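Local coordinates for protein transcriptional regulator, TetR family (Vibrio parahaemolyticus, PDB 3HE0) that probably acts as a DNA-binding transcription regulator of the TetR family, recognising cis-regulatory DNA as a two-chain assembly, at residues A41-A45 with G46-R50; N152-L155 with S156-F160; Y175-D178 with D179-E183. All blocks are in the same frame, centred on the assembly; numbering follows the deposited sequence.

Interaction 1 of 3, residues A41-A45 with G46-R50; sequences AGVAA and GTIYR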
loop_
_atom_site.group_PDB
_atom_site.type_symbol
_atom_site.label_atom_id
_atom_site.label_comp_id
_atom_site.label_asym_id
_atom_site.label_seq_id
_atom_site.Cartn_x
_atom_site.Cartn_y
_atom_site.Cartn_z
ATOM N N ALA A 41 -9.006 7.051 -26.628
ATOM C CA ALA A 41 -10.119 6.139 -26.728
ATOM C C ALA A 41 -10.568 6.036 -28.168
ATOM O O ALA A 41 -11.312 5.130 -28.523
ATOM C CB ALA A 41 -11.265 6.592 -25.850
ATOM N N GLY A 42 -10.122 6.967 -29.002
ATOM C CA GLY A 42 -10.514 6.976 -30.388
ATOM C C GLY A 42 -11.962 7.392 -30.540
ATOM O O GLY A 42 -12.696 6.765 -31.285
ATOM N N VAL A 43 -12.387 8.429 -29.816
ATOM C CA VAL A 43 -13.746 8.931 -29.970
ATOM C C VAL A 43 -13.693 10.437 -30.001
ATOM O O VAL A 43 -12.750 11.026 -29.502
ATOM C CB VAL A 43 -14.618 8.470 -28.812
ATOM C CG1 VAL A 43 -14.626 6.943 -28.735
ATOM C CG2 VAL A 43 -14.117 9.095 -27.498
ATOM N N ALA A 44 -14.708 11.067 -30.567
ATOM C CA ALA A 44 -14.851 12.534 -30.451
ATOM C C ALA A 44 -15.043 12.934 -28.991
ATOM O O ALA A 44 -15.605 12.160 -28.194
ATOM C CB ALA A 44 -16.011 13.024 -31.284
ATOM N N ALA A 45 -14.592 14.138 -28.620
ATOM C CA ALA A 45 -14.848 14.670 -27.249
ATOM C C ALA A 45 -16.308 14.591 -26.890
ATOM O O ALA A 45 -16.667 14.267 -25.762
ATOM C CB ALA A 45 -14.397 16.121 -27.147
ATOM N N GLY A 46 -17.170 14.922 -27.846
ATOM C CA GLY A 46 -18.603 14.925 -27.583
ATOM C C GLY A 46 -19.117 13.560 -27.164
ATOM O O GLY A 46 -20.001 13.465 -26.336
ATOM N N THR A 47 -18.540 12.496 -27.724
ATOM C CA THR A 47 -18.900 11.145 -27.318
ATOM C C THR A 47 -18.687 10.912 -25.814
ATOM O O THR A 47 -19.471 10.229 -25.190
ATOM C CB THR A 47 -18.141 10.113 -28.154
ATOM O OG1 THR A 47 -18.557 10.282 -29.518
ATOM C CG2 THR A 47 -18.412 8.681 -27.702
ATOM N N ILE A 48 -17.649 11.485 -25.231
ATOM C CA ILE A 48 -17.392 11.248 -23.826
ATOM C C ILE A 48 -18.530 11.779 -22.960
ATOM O O ILE A 48 -18.903 11.167 -21.944
ATOM C CB ILE A 48 -16.071 11.870 -23.375
ATOM C CG1 ILE A 48 -14.920 11.128 -24.060
ATOM C CG2 ILE A 48 -15.927 11.812 -21.807
ATOM C CD1 ILE A 48 -13.665 11.899 -24.125
ATOM N N TYR A 49 -19.078 12.917 -23.358
ATOM C CA TYR A 49 -20.168 13.536 -22.616
ATOM C C TYR A 49 -21.526 12.875 -22.796
ATOM O O TYR A 49 -22.467 13.221 -22.093
ATOM C CB TYR A 49 -20.212 15.035 -22.903
ATOM C CG TYR A 49 -18.952 15.702 -22.358
ATOM C CD1 TYR A 49 -18.812 15.930 -21.006
ATOM C CD2 TYR A 49 -17.915 16.066 -23.189
ATOM C CE1 TYR A 49 -17.685 16.522 -20.481
ATOM C CE2 TYR A 49 -16.775 16.675 -22.678
ATOM C CZ TYR A 49 -16.672 16.900 -21.316
ATOM O OH TYR A 49 -15.546 17.481 -20.766
ATOM N N ARG A 50 -21.628 11.913 -23.699
ATOM C CA ARG A 50 -22.825 11.102 -23.808
ATOM C C ARG A 50 -22.853 9.974 -22.797
ATOM O O ARG A 50 -23.877 9.276 -22.672
ATOM C CB ARG A 50 -22.940 10.531 -25.200
ATOM C CG ARG A 50 -22.974 11.635 -26.262
ATOM C CD ARG A 50 -23.787 11.237 -27.431
ATOM N NE ARG A 50 -23.018 10.349 -28.252
ATOM C CZ ARG A 50 -22.209 10.760 -29.211
ATOM N NH1 ARG A 50 -22.079 12.065 -29.455
ATOM N NH2 ARG A 50 -21.525 9.861 -29.910
HETATM O O HOH W 1 -16.962 8.956 -31.730
#
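V43 overlaps T47 with the root of its branch: V43 CB stands 3.9 Å from T47 CB and also meets the methyl T47 CG2. One branch further, V43 CG2 touches I48 CG1 at 4.1 Å, the two side chains crossing at about a right angle, so a single valine bridges two successive residues of the first helical turn. The methyl gets there because, with CG1 anti to the carbonyl carbon (chi1 -58°), CG2 falls between the valine's backbone N and carbonyl carbon. Alongside these side-chain contacts, main-chain bonds of unequal quality hold the turn. I48 N donates to A45 O at 3.0 Å, with the donor well above the carbonyl plane, while the bond from T47 N to A44 O is weak, its N-H...O angle being 125°. Such bent i to i+3 bonding fits the short, weakly bonded helix 45-49. This is the turn and second helix of the predicted helix-turn-helix, and its place in the sequence is consistent with the DNA-recognition helix of TetR-family regulators. The turn starts where helix 34-41 ends in a Schellman motif, with G42 at the C-prime position; its positive phi (72°) lets V43 N reach back to A38 O. Water 1 joins the threonine to the turn, lying 3.0 Å from T47 OG1 and accepting from A44 N at 3.3 Å. CD2 of the Y49 ring comes within 3.4 Å of A45 O, approaching obliquely. Further into the domain, I48 packs on M34 and A38 of helix 34-41, and V43 reaches both A38 and Q15, the latter on helix 13-27.

Interaction 2 of 3, residues N152-L155 with S156-F160; sequences NEVL and SGLSF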
loop_
_atom_site.group_PDB
_atom_site.type_symbol
_atom_site.label_atom_id
_atom_site.label_comp_id
_atom_site.label_asym_id
_atom_site.label_seq_id
_atom_site.Cartn_x
_atom_site.Cartn_y
_atom_site.Cartn_z
ATOM N N ASN A 152 -13.966 -9.225 9.455
ATOM C CA ASN A 152 -13.384 -9.599 8.169
ATOM C C ASN A 152 -12.408 -8.546 7.625
ATOM O O ASN A 152 -11.471 -8.883 6.920
ATOM C CB ASN A 152 -14.481 -9.887 7.121
ATOM C CG ASN A 152 -15.293 -11.141 7.437
ATOM O OD1 ASN A 152 -15.053 -11.819 8.425
ATOM N ND2 ASN A 152 -16.261 -11.448 6.581
ATOM N N GLU A 153 -12.614 -7.282 7.970
ATOM C CA GLU A 153 -11.681 -6.216 7.596
ATOM C C GLU A 153 -10.313 -6.383 8.258
ATOM O O GLU A 153 -9.277 -6.078 7.639
ATOM C CB GLU A 153 -12.250 -4.831 7.957
ATOM C CG GLU A 153 -13.327 -4.330 6.977
ATOM C CD GLU A 153 -12.788 -4.115 5.553
ATOM O OE1 GLU A 153 -11.602 -3.712 5.412
ATOM O OE2 GLU A 153 -13.548 -4.352 4.566
ATOM N N VAL A 154 -10.318 -6.877 9.502
ATOM C CA VAL A 154 -9.073 -7.112 10.244
ATOM C C VAL A 154 -8.407 -8.384 9.687
ATOM O O VAL A 154 -7.224 -8.400 9.375
ATOM C CB VAL A 154 -9.344 -7.212 11.739
ATOM C CG1 VAL A 154 -8.060 -7.587 12.544
ATOM C CG2 VAL A 154 -9.951 -5.906 12.249
ATOM N N LEU A 155 -9.183 -9.446 9.512
ATOM C CA LEU A 155 -8.648 -10.668 8.938
ATOM C C LEU A 155 -8.017 -10.370 7.560
ATOM O O LEU A 155 -6.920 -10.832 7.247
ATOM C CB LEU A 155 -9.751 -11.725 8.829
ATOM C CG LEU A 155 -10.330 -12.226 10.160
ATOM C CD1 LEU A 155 -11.486 -13.208 9.887
ATOM C CD2 LEU A 155 -9.238 -12.849 11.052
ATOM N N SER A 156 -8.685 -9.542 6.756
ATOM C CA SER A 156 -8.148 -9.203 5.439
ATOM C C SER A 156 -6.843 -8.419 5.573
ATOM O O SER A 156 -5.855 -8.738 4.904
ATOM C CB SER A 156 -9.158 -8.428 4.596
ATOM O OG SER A 156 -8.663 -8.238 3.249
ATOM N N GLY A 157 -6.834 -7.435 6.469
ATOM C CA GLY A 157 -5.635 -6.634 6.719
ATOM C C GLY A 157 -4.444 -7.469 7.172
ATOM O O GLY A 157 -3.328 -7.137 6.861
ATOM N N LEU A 158 -4.691 -8.566 7.890
ATOM C CA LEU A 158 -3.625 -9.392 8.447
ATOM C C LEU A 158 -3.044 -10.408 7.469
ATOM O O LEU A 158 -1.948 -10.931 7.706
ATOM C CB LEU A 158 -4.153 -10.153 9.652
ATOM C CG LEU A 158 -4.413 -9.339 10.911
ATOM C CD1 LEU A 158 -5.430 -10.145 11.742
ATOM C CD2 LEU A 158 -3.110 -8.950 11.661
ATOM N N SER A 159 -3.754 -10.658 6.367
ATOM C CA SER A 159 -3.440 -11.757 5.485
ATOM C C SER A 159 -3.314 -11.256 4.022
ATOM O O SER A 159 -2.226 -10.830 3.595
ATOM C CB SER A 159 -4.483 -12.869 5.655
ATOM O OG SER A 159 -5.789 -12.433 5.333
ATOM N N PHE A 160 -4.419 -11.225 3.291
ATOM C CA PHE A 160 -4.404 -10.749 1.916
ATOM C C PHE A 160 -3.767 -9.380 1.731
ATOM O O PHE A 160 -2.844 -9.243 0.929
ATOM C CB PHE A 160 -5.823 -10.731 1.340
ATOM C CG PHE A 160 -6.460 -12.090 1.260
ATOM C CD1 PHE A 160 -5.747 -13.192 0.780
ATOM C CD2 PHE A 160 -7.763 -12.287 1.661
ATOM C CE1 PHE A 160 -6.342 -14.458 0.677
ATOM C CE2 PHE A 160 -8.363 -13.573 1.558
ATOM C CZ PHE A 160 -7.641 -14.645 1.076
#
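L155 O is shared by two donors near the end of helix 152-158. S159 OG gives it a hydrogen bond of 2.7 Å, coming in tilted 34° from the carbonyl plane, and L158 N adds a weak one at 3.2 Å. The serine hydroxyl can turn back on the helix because OG sits between its own backbone N and carbonyl carbon (chi1 61°), and it thereby bonds to a carbonyl of the last turn. Regular i to i+4 bonds precede it: S156 N to N152 O at 2.9 Å, G157 N to E153 O at 3.0 Å and L158 N to V154 O at 2.9 Å. The apolar flank consists of V154 and L158, lying side by side and pointing the same way, V154 CG1 3.8 Å from L158 CD1. S156 OG bonds to E161, and N152 OD1 to K142. E153 OE1 forms a salt bridge with K169 of the second subunit, whose A188 also packs on L158, so this helix of the TetR-type C-terminal domain is part of the dimer contact. On the intramolecular side, L155 and S159 lie against F138 of helix 132-143 and I193 of helix 179-193, while S159 also touches Y88 of helix 84-97.

Interaction 3 of 3, residues Y175-D178 with D179-E183; sequences YQLD and DDALE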
loop_
_atom_site.group_PDB
_atom_site.type_symbol
_atom_site.label_atom_id
_atom_site.label_comp_id
_atom_site.label_asym_id
_atom_site.label_seq_id
_atom_site.Cartn_x
_atom_site.Cartn_y
_atom_site.Cartn_z
ATOM N N TYR A 175 13.393 -8.161 -2.919
ATOM C CA TYR A 175 13.830 -9.535 -2.646
ATOM C C TYR A 175 13.314 -10.502 -3.731
ATOM O O TYR A 175 12.279 -10.246 -4.366
ATOM C CB TYR A 175 13.325 -9.981 -1.279
ATOM C CG TYR A 175 11.831 -9.973 -1.230
ATOM C CD1 TYR A 175 11.098 -11.091 -1.616
ATOM C CD2 TYR A 175 11.142 -8.825 -0.846
ATOM C CE1 TYR A 175 9.721 -11.075 -1.600
ATOM C CE2 TYR A 175 9.764 -8.795 -0.822
ATOM C CZ TYR A 175 9.057 -9.919 -1.195
ATOM O OH TYR A 175 7.686 -9.881 -1.165
ATOM N N GLN A 176 14.049 -11.598 -3.939
ATOM C CA GLN A 176 13.627 -12.688 -4.833
ATOM C C GLN A 176 13.075 -13.841 -3.980
ATOM O O GLN A 176 13.667 -14.212 -2.967
ATOM C CB GLN A 176 14.794 -13.184 -5.712
ATOM C CG GLN A 176 15.074 -12.377 -7.013
ATOM C CD GLN A 176 14.183 -12.778 -8.189
ATOM O OE1 GLN A 176 12.987 -12.472 -8.212
ATOM N NE2 GLN A 176 14.769 -13.453 -9.176
ATOM N N LEU A 177 11.943 -14.402 -4.400
ATOM C CA LEU A 177 11.251 -15.431 -3.643
ATOM C C LEU A 177 11.093 -16.689 -4.505
ATOM O O LEU A 177 10.372 -16.651 -5.511
ATOM C CB LEU A 177 9.875 -14.895 -3.223
ATOM C CG LEU A 177 9.481 -14.998 -1.747
ATOM C CD1 LEU A 177 10.558 -14.418 -0.849
ATOM C CD2 LEU A 177 8.173 -14.269 -1.508
ATOM N N ASP A 178 11.764 -17.790 -4.126
ATOM C CA ASP A 178 11.522 -19.100 -4.765
ATOM C C ASP A 178 10.211 -19.753 -4.274
ATOM O O ASP A 178 9.597 -19.298 -3.320
ATOM C CB ASP A 178 12.733 -20.054 -4.624
ATOM C CG ASP A 178 12.894 -20.652 -3.217
ATOM O OD1 ASP A 178 12.003 -20.518 -2.353
ATOM O OD2 ASP A 178 13.945 -21.287 -2.977
ATOM N N ASP A 179 9.792 -20.814 -4.946
ATOM C CA ASP A 179 8.495 -21.439 -4.702
ATOM C C ASP A 179 8.352 -21.954 -3.274
ATOM O O ASP A 179 7.289 -21.839 -2.690
ATOM C CB ASP A 179 8.265 -22.593 -5.697
ATOM C CG ASP A 179 6.801 -23.063 -5.743
ATOM O OD1 ASP A 179 5.928 -22.443 -5.077
ATOM O OD2 ASP A 179 6.525 -24.063 -6.456
ATOM N N ASP A 180 9.414 -22.528 -2.723
ATOM C CA ASP A 180 9.425 -22.905 -1.314
ATOM C C ASP A 180 9.180 -21.657 -0.448
ATOM O O ASP A 180 8.385 -21.699 0.475
ATOM C CB ASP A 180 10.749 -23.585 -0.911
ATOM C CG ASP A 180 10.752 -25.100 -1.155
ATOM O OD1 ASP A 180 9.660 -25.711 -1.227
ATOM O OD2 ASP A 180 11.859 -25.685 -1.283
ATOM N N ALA A 181 9.855 -20.558 -0.779
ATOM C CA ALA A 181 9.751 -19.296 -0.039
ATOM C C ALA A 181 8.349 -18.697 -0.152
ATOM O O ALA A 181 7.808 -18.178 0.816
ATOM C CB ALA A 181 10.816 -18.292 -0.540
ATOM N N LEU A 182 7.747 -18.799 -1.325
ATOM C CA LEU A 182 6.391 -18.297 -1.518
ATOM C C LEU A 182 5.358 -19.093 -0.714
ATOM O O LEU A 182 4.457 -18.516 -0.040
ATOM C CB LEU A 182 6.052 -18.327 -3.010
ATOM C CG LEU A 182 5.003 -17.346 -3.520
ATOM C CD1 LEU A 182 5.337 -15.919 -3.137
ATOM C CD2 LEU A 182 4.905 -17.472 -5.034
ATOM N N GLU A 183 5.462 -20.416 -0.775
ATOM C CA GLU A 183 4.563 -21.263 0.016
ATOM C C GLU A 183 4.788 -20.981 1.507
ATOM O O GLU A 183 3.824 -20.980 2.271
ATOM C CB GLU A 183 4.737 -22.751 -0.311
ATOM C CG GLU A 183 3.822 -23.720 0.483
ATOM C CD GLU A 183 2.323 -23.424 0.342
ATOM O OE1 GLU A 183 1.849 -23.168 -0.798
ATOM O OE2 GLU A 183 1.613 -23.454 1.386
#
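D178 caps the helix that starts at D179, and its side chain can be followed outward from CB, which lies 3.1 Å from D179 N. CG then swings between the residue's backbone N and carbonyl carbon (chi1 75°), which carries the carboxylate over the first turn, 3.9 Å from A181 N. At the tip, OD1 accepts from that A181 N at 2.7 Å with an N-H...O angle of 154°, met nearly along the C-O axis; the same oxygen lies 3.1 Å from A181 CB. This is an N-cap bond, and the positive end of the helix dipole probably favours the aspartate's charge. The backbone of D178 opens the helical bonding, its O accepting from L182 N at 2.8 Å. Beside the cap, L177 lays a hydrophobic flank against the helix: L177 CG is 3.8 Å from A181 CB, and L177 CD2 is 3.7 Å from L182 CD1, the two leucines crossing at about a right angle. The neighbouring cover comes from helix 84-97, where L177 rests on W96 and L182 on W92 and W96, while V154 of the second subunit, on helix 152-158, packs against L177.

In the fold
From the N terminus the three contacts follow in series, none nested in or crossing another, and each is local, joining side chains three to five residues apart in adjoining segments. Interaction 1 joins helix 34-41 to helix 45-49 in the predicted DNA-binding region. Interactions 2 and 3 belong to the C-terminal domain, with centres about 40 and 46 Å from that of interaction 1 and on the opposite side of the chain's centre. Interaction 2 ends helix 152-158 just before helix 160-171; interaction 3 starts helix 179-193 after the loop that follows. Within one chain their nearest atoms are about 11 Å apart, yet across the dimer Y175 of one subunit packs on E153 and V154 of the other.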